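Long-range contacts in chitooligosaccharidolytic beta-N-acetylglucosaminidase (PDB 3OZP), which hydrolyses chitooligosaccharides by removing one beta-linked N-acetylglucosamine unit at a time from their non-reducing ends, favouring shorter substrates: residues 192-197 and 219-224; 452-457 and 497-502. All coordinates share one frame; numbering follows the deposited sequence.

Contact 1: 192-197 and 219-224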
loop_
_atom_site.group_PDB
_atom_site.type_symbol
_atom_site.label_atom_id
_atom_site.label_comp_id
_atom_site.label_asym_id
_atom_site.label_seq_id
_atom_site.Cartn_x
_atom_site.Cartn_y
_atom_site.Cartn_z
ATOM N N ILE A 192 -16.689 5.729 -5.829
ATOM C CA ILE A 192 -15.697 5.594 -4.768
ATOM C C ILE A 192 -15.853 6.792 -3.838
ATOM O O ILE A 192 -15.912 7.939 -4.298
ATOM C CB ILE A 192 -14.249 5.549 -5.317
ATOM C CG1 ILE A 192 -14.013 4.252 -6.107
ATOM C CG2 ILE A 192 -13.235 5.670 -4.170
ATOM C CD1 ILE A 192 -12.680 4.183 -6.805
ATOM N N LEU A 193 -15.952 6.519 -2.538
ATOM C CA LEU A 193 -15.883 7.572 -1.540
ATOM C C LEU A 193 -14.430 7.763 -1.127
ATOM O O LEU A 193 -13.749 6.797 -0.760
ATOM C CB LEU A 193 -16.739 7.240 -0.310
ATOM C CG LEU A 193 -16.738 8.255 0.849
ATOM C CD1 LEU A 193 -18.024 8.160 1.620
ATOM C CD2 LEU A 193 -15.557 8.052 1.802
ATOM N N LEU A 194 -13.967 9.011 -1.193
ATOM C CA LEU A 194 -12.669 9.393 -0.650
ATOM C C LEU A 194 -12.836 10.382 0.499
ATOM O O LEU A 194 -13.366 11.479 0.321
ATOM C CB LEU A 194 -11.774 10.007 -1.728
ATOM C CG LEU A 194 -10.299 10.143 -1.326
ATOM C CD1 LEU A 194 -9.728 8.777 -0.953
ATOM C CD2 LEU A 194 -9.476 10.809 -2.420
ATOM N N ASP A 195 -12.382 9.966 1.673
ATOM C CA ASP A 195 -12.386 10.782 2.875
ATOM C C ASP A 195 -11.074 11.571 2.874
ATOM O O ASP A 195 -9.998 10.989 2.974
ATOM C CB ASP A 195 -12.524 9.842 4.084
ATOM C CG ASP A 195 -12.200 10.497 5.425
ATOM O OD1 ASP A 195 -12.140 9.738 6.419
ATOM O OD2 ASP A 195 -12.013 11.728 5.510
ATOM N N THR A 196 -11.161 12.886 2.702
ATOM C CA THR A 196 -9.955 13.730 2.661
ATOM C C THR A 196 -9.888 14.654 3.874
ATOM O O THR A 196 -9.253 15.723 3.833
ATOM C CB THR A 196 -9.868 14.578 1.371
ATOM O OG1 THR A 196 -10.930 15.547 1.348
ATOM C CG2 THR A 196 -9.934 13.699 0.125
ATOM N N ALA A 197 -10.540 14.230 4.953
ATOM C CA ALA A 197 -10.589 15.012 6.177
ATOM C C ALA A 197 -9.849 14.315 7.316
ATOM O O ALA A 197 -9.201 14.969 8.137
ATOM C CB ALA A 197 -12.033 15.299 6.559
ATOM N N ASN A 219 -17.979 5.995 -12.366
ATOM C CA ASN A 219 -18.436 7.319 -12.806
ATOM C C ASN A 219 -18.707 8.356 -11.711
ATOM O O ASN A 219 -19.160 9.466 -12.006
ATOM C CB ASN A 219 -19.658 7.186 -13.739
ATOM C CG ASN A 219 -20.933 6.765 -13.010
ATOM O OD1 ASN A 219 -20.956 6.611 -11.785
ATOM N ND2 ASN A 219 -22.012 6.582 -13.775
ATOM N N THR A 220 -18.448 7.993 -10.456
ATOM C CA THR A 220 -18.769 8.877 -9.337
ATOM C C THR A 220 -17.674 8.907 -8.283
ATOM O O THR A 220 -17.314 7.892 -7.684
ATOM C CB THR A 220 -20.134 8.542 -8.674
ATOM O OG1 THR A 220 -21.162 8.517 -9.675
ATOM C CG2 THR A 220 -20.490 9.602 -7.627
ATOM N N PHE A 221 -17.148 10.100 -8.072
ATOM C CA PHE A 221 -16.192 10.323 -7.024
ATOM C C PHE A 221 -16.887 11.120 -5.928
ATOM O O PHE A 221 -17.234 12.289 -6.113
ATOM C CB PHE A 221 -14.985 11.052 -7.590
ATOM C CG PHE A 221 -13.850 11.164 -6.639
ATOM C CD1 PHE A 221 -13.138 12.346 -6.552
ATOM C CD2 PHE A 221 -13.477 10.083 -5.847
ATOM C CE1 PHE A 221 -12.085 12.466 -5.684
ATOM C CE2 PHE A 221 -12.426 10.183 -4.977
ATOM C CZ PHE A 221 -11.717 11.385 -4.889
ATOM N N HIS A 222 -17.110 10.446 -4.806
ATOM C CA HIS A 222 -17.801 10.994 -3.647
ATOM C C HIS A 222 -16.721 11.531 -2.715
ATOM O O HIS A 222 -15.985 10.774 -2.082
ATOM C CB HIS A 222 -18.667 9.883 -3.021
ATOM C CG HIS A 222 -19.249 10.195 -1.673
ATOM N ND1 HIS A 222 -19.073 11.396 -1.019
ATOM C CD2 HIS A 222 -20.038 9.446 -0.866
ATOM C CE1 HIS A 222 -19.705 11.364 0.139
ATOM N NE2 HIS A 222 -20.297 10.191 0.259
ATOM N N TRP A 223 -16.626 12.855 -2.674
ATOM C CA TRP A 223 -15.558 13.545 -1.958
ATOM C C TRP A 223 -16.043 13.945 -0.567
ATOM O O TRP A 223 -16.729 14.960 -0.405
ATOM C CB TRP A 223 -15.125 14.771 -2.769
ATOM C CG TRP A 223 -13.801 15.379 -2.388
ATOM C CD1 TRP A 223 -13.150 15.271 -1.190
ATOM C CD2 TRP A 223 -12.996 16.244 -3.201
ATOM N NE1 TRP A 223 -11.980 15.990 -1.219
ATOM C CE2 TRP A 223 -11.860 16.599 -2.438
ATOM C CE3 TRP A 223 -13.117 16.736 -4.508
ATOM C CZ2 TRP A 223 -10.856 17.434 -2.933
ATOM C CZ3 TRP A 223 -12.116 17.565 -5.003
ATOM C CH2 TRP A 223 -10.998 17.902 -4.215
ATOM N N HIS A 224 -15.701 13.122 0.423
ATOM C CA HIS A 224 -16.026 13.387 1.817
ATOM C C HIS A 224 -14.961 14.349 2.334
ATOM O O HIS A 224 -13.942 13.940 2.903
ATOM C CB HIS A 224 -16.044 12.079 2.613
ATOM C CG HIS A 224 -16.442 12.240 4.047
ATOM N ND1 HIS A 224 -17.742 12.083 4.482
ATOM C CD2 HIS A 224 -15.707 12.509 5.151
ATOM C CE1 HIS A 224 -17.790 12.263 5.791
ATOM N NE2 HIS A 224 -16.568 12.522 6.222
#
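Leu-194 and Phe-221 meet on one face of two parallel strands: the Leu-194 CB lies 3.3 Å from Phe-221 CE2, while its CD2 methyl reaches the ring edge in plane near CZ. Farther along, Trp-223 NE1 donates to Thr-196 OG1 over 2.8 Å, with the oxygen in the indole plane. Thr-196 presents that hydroxyl by holding OG1 between its own backbone N and carbonyl carbon (chi1 66°), and the two side chains cross at about a right angle. On the other face Leu-193 runs alongside His-222 and lays CD1 over the imidazole, 3.6 Å from the ring centroid, a CH-pi contact. His-224 points the same way beside Asp-195, the carboxylate and ring planes 74° apart; its polar ends go elsewhere, ND1 to Glu-275 and NE2 to Asp-227, inferred to belong to the charge relay.

Between these two layers of side chains, five backbone hydrogen bonds join the segments, from Ile-192 N to Thr-220 O (2.9 Å) through Thr-196 N to His-224 O (3.0 Å). At the end of strand 189-195, Asp-195 OD2 accepts from Ala-197 N at 3.0 Å in an Asx turn, and OD1 forms a salt bridge with Arg-198.

The pair belongs to a beta-alpha-beta unit of the TIM barrel: connecting helix 203-215 packs Ile-206 on Leu-194, Phe-221 and Trp-223, while strands 494-501 and 271-278 flank strands 189-195 and 220-224, respectively.

Contact 2: 452-457 and 497-502; sequences LYFDCG and GEAALW. With OAN (O-(2-acetamido-2-deoxy D-glucopyranosylidene) amino-N-phenylcarbamate), chain B.
Ala-500 is gripped through both its backbone polar atoms: its N donates to Leu-452 O, 2.9 Å away and almost perfectly straight at 179°, and its O accepts from Phe-454 N, also at 2.9 Å. This single bridge, centred on Tyr-453 and Ala-500, ties the loop to the barrel strand where a type I turn from Tyr-453 to Cys-456 begins. Cys-456 is joined by a disulfide to Cys-469, later in the same loop.

Apolar contacts flank the bridge. Ala-499 CB sits over the face of the Phe-454 ring, 3.6 Å from its centroid, a CH-pi contact; Arg-518 makes a cation-pi contact with the same ring. Tyr-453 rests on the Ala-500 methyl through CD2 and CE2, and meets the five-membered ring of Trp-502 obliquely, planes at 55°, with Tyr-453 CE1 3.6 Å from Trp-502 CD1.

Polar side chains turn to the inhibitor. Tyr-453 OH donates to its acetamido oxygen OAN at 2.5 Å. With CG tucked between the backbone N and carbonyl carbon (chi1 57°), Asp-455 lies beside Trp-502, and its OD2 receives the sugar hydroxyl OAM at 2.7 Å. The indole of Trp-502 lies beneath the pyranose, its centre facing CAC at 3.7 Å above the plane.

Hydroxyl, carboxylate and aromatic face thus read three features of one sugar: the N-acetyl group, the primary hydroxyl and the ring's hydrophobic face. The Tyr-453 bond fits the enzyme's requirement for a 2-acetamido group.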
loop_
_atom_site.group_PDB
_atom_site.type_symbol
_atom_site.label_atom_id
_atom_site.label_comp_id
_atom_site.label_asym_id
_atom_site.label_seq_id
_atom_site.Cartn_x
_atom_site.Cartn_y
_atom_site.Cartn_z
ATOM N N LEU A 452 -17.798 -3.576 1.273
ATOM C CA LEU A 452 -17.434 -2.354 0.550
ATOM C C LEU A 452 -16.672 -1.301 1.363
ATOM O O LEU A 452 -16.462 -0.190 0.887
ATOM C CB LEU A 452 -18.686 -1.739 -0.090
ATOM C CG LEU A 452 -19.023 -1.987 -1.573
ATOM C CD1 LEU A 452 -18.242 -3.108 -2.255
ATOM C CD2 LEU A 452 -20.522 -2.168 -1.766
ATOM N N TYR A 453 -16.260 -1.650 2.580
ATOM C CA TYR A 453 -15.435 -0.753 3.380
ATOM C C TYR A 453 -13.959 -1.096 3.190
ATOM O O TYR A 453 -13.441 -2.055 3.766
ATOM C CB TYR A 453 -15.871 -0.767 4.850
ATOM C CG TYR A 453 -16.893 0.302 5.186
ATOM C CD1 TYR A 453 -16.851 0.975 6.405
ATOM C CD2 TYR A 453 -17.889 0.658 4.268
ATOM C CE1 TYR A 453 -17.784 1.961 6.712
ATOM C CE2 TYR A 453 -18.821 1.641 4.563
ATOM C CZ TYR A 453 -18.761 2.290 5.785
ATOM O OH TYR A 453 -19.673 3.272 6.069
ATOM N N PHE A 454 -13.297 -0.302 2.353
ATOM C CA PHE A 454 -11.941 -0.601 1.884
ATOM C C PHE A 454 -10.868 -0.276 2.919
ATOM O O PHE A 454 -9.694 -0.615 2.739
ATOM C CB PHE A 454 -11.673 0.133 0.568
ATOM C CG PHE A 454 -12.229 -0.569 -0.653
ATOM C CD1 PHE A 454 -13.279 -1.490 -0.546
ATOM C CD2 PHE A 454 -11.720 -0.284 -1.916
ATOM C CE1 PHE A 454 -13.792 -2.131 -1.685
ATOM C CE2 PHE A 454 -12.226 -0.917 -3.055
ATOM C CZ PHE A 454 -13.263 -1.844 -2.937
ATOM N N ASP A 455 -11.287 0.354 4.012
ATOM C CA ASP A 455 -10.392 0.697 5.112
ATOM C C ASP A 455 -10.197 -0.446 6.115
ATOM O O ASP A 455 -9.234 -0.436 6.891
ATOM C CB ASP A 455 -10.890 1.961 5.825
ATOM C CG ASP A 455 -12.320 1.831 6.340
ATOM O OD1 ASP A 455 -13.191 1.297 5.619
ATOM O OD2 ASP A 455 -12.578 2.274 7.476
ATOM N N CYS A 456 -11.103 -1.429 6.092
ATOM C CA CYS A 456 -11.094 -2.536 7.059
ATOM C C CYS A 456 -9.869 -3.439 6.966
ATOM O O CYS A 456 -9.357 -3.700 5.872
ATOM C CB CYS A 456 -12.327 -3.431 6.878
ATOM S SG CYS A 456 -13.906 -2.594 6.813
ATOM N N GLY A 457 -9.427 -3.936 8.120
ATOM C CA GLY A 457 -8.436 -5.007 8.164
ATOM C C GLY A 457 -7.101 -4.670 8.796
ATOM O O GLY A 457 -6.373 -5.564 9.235
ATOM N N GLY A 497 -23.707 1.300 -6.330
ATOM C CA GLY A 497 -22.878 1.046 -5.163
ATOM C C GLY A 497 -21.661 1.943 -5.099
ATOM O O GLY A 497 -21.348 2.661 -6.050
ATOM N N GLU A 498 -20.966 1.878 -3.970
ATOM C CA GLU A 498 -19.809 2.730 -3.737
ATOM C C GLU A 498 -18.853 2.092 -2.748
ATOM O O GLU A 498 -19.251 1.722 -1.640
ATOM C CB GLU A 498 -20.269 4.085 -3.213
ATOM C CG GLU A 498 -19.156 5.100 -3.069
ATOM C CD GLU A 498 -19.694 6.497 -2.990
ATOM O OE1 GLU A 498 -20.014 6.931 -1.869
ATOM O OE2 GLU A 498 -19.799 7.158 -4.050
ATOM N N ALA A 499 -17.596 1.962 -3.160
ATOM C CA ALA A 499 -16.527 1.518 -2.274
ATOM C C ALA A 499 -16.124 2.693 -1.392
ATOM O O ALA A 499 -15.893 3.786 -1.887
ATOM C CB ALA A 499 -15.345 1.024 -3.083
ATOM N N ALA A 500 -16.051 2.468 -0.085
ATOM C CA ALA A 500 -15.753 3.550 0.847
ATOM C C ALA A 500 -14.312 3.481 1.334
ATOM O O ALA A 500 -13.904 2.497 1.949
ATOM C CB ALA A 500 -16.724 3.522 2.017
ATOM N N LEU A 501 -13.534 4.517 1.030
ATOM C CA LEU A 501 -12.206 4.649 1.618
ATOM C C LEU A 501 -12.195 5.752 2.672
ATOM O O LEU A 501 -11.914 6.922 2.387
ATOM C CB LEU A 501 -11.115 4.868 0.558
ATOM C CG LEU A 501 -9.665 5.013 1.055
ATOM C CD1 LEU A 501 -9.243 3.877 2.011
ATOM C CD2 LEU A 501 -8.711 5.110 -0.134
ATOM N N TRP A 502 -12.524 5.353 3.894
ATOM C CA TRP A 502 -12.344 6.194 5.062
ATOM C C TRP A 502 -10.848 6.279 5.338
ATOM O O TRP A 502 -10.097 5.351 5.018
ATOM C CB TRP A 502 -13.105 5.611 6.244
ATOM C CG TRP A 502 -14.567 5.522 5.951
ATOM C CD1 TRP A 502 -15.275 4.395 5.673
ATOM C CD2 TRP A 502 -15.492 6.614 5.859
ATOM N NE1 TRP A 502 -16.592 4.711 5.433
ATOM C CE2 TRP A 502 -16.754 6.066 5.536
ATOM C CE3 TRP A 502 -15.377 8.003 6.023
ATOM C CZ2 TRP A 502 -17.899 6.853 5.385
ATOM C CZ3 TRP A 502 -16.513 8.790 5.868
ATOM C CH2 TRP A 502 -17.764 8.209 5.560
HETATM C CAH OAN B . -21.039 6.201 7.709
HETATM C CAG OAN B . -19.727 5.804 8.387
HETATM O OAN OAN B . -19.074 4.852 7.964
HETATM N NAI OAN B . -19.387 6.557 9.457
HETATM C CAB OAN B . -18.144 6.374 10.242
HETATM C CAC OAN B . -16.993 7.018 9.430
HETATM O OAJ OAN B . -16.873 8.399 9.781
HETATM C CAD OAN B . -15.689 6.298 9.687
HETATM O OAK OAN B . -14.636 6.929 8.951
HETATM C CAE OAN B . -15.897 4.872 9.226
HETATM C CAF OAN B . -14.605 4.071 9.355
HETATM O OAM OAN B . -14.815 2.733 8.898
HETATM O OAL OAN B . -16.913 4.252 10.052
HETATM C CAA OAN B . -17.940 5.005 10.586
HETATM N NAY OAN B . -18.791 4.460 11.456
HETATM O OAQ OAN B . -18.586 3.024 11.765
HETATM C CAP OAN B . -18.522 2.686 13.087
HETATM O OAR OAN B . -19.376 3.083 13.884
HETATM N NAO OAN B . -17.522 1.870 13.468
HETATM C CAS OAN B . -17.356 1.439 14.724
HETATM C CAT OAN B . -18.110 0.366 15.209
HETATM C CAU OAN B . -17.906 -0.098 16.510
HETATM C CAV OAN B . -16.939 0.500 17.322
HETATM C CAW OAN B . -16.173 1.561 16.836
HETATM C CAX OAN B . -16.377 2.024 15.534
#

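In the fold
Contact 1 joins the first two strands of the TIM barrel, and contact 2 fastens a loop to the last; their centres lie 11 Å apart. Strands 189-195 and 494-501 are neighbours where the barrel closes, with Leu-193 N 2.8 Å from Ala-499 O and Leu-193 O 2.9 Å from Leu-501 N. Trp-502, under the sugar, meets His-224 edge-to-face, so the sugar platform of contact 2 leans on the histidine of contact 1, whose side chain is about 5 Å from that of His-281, a probable charge-relay residue. Contact 2 touches the inhibitor from both its segments, whereas Asp-195 of contact 1 stays about 5 Å away; Arg-198, Asp-345, Trp-468 and Glu-504 supply further hydrogen bonds.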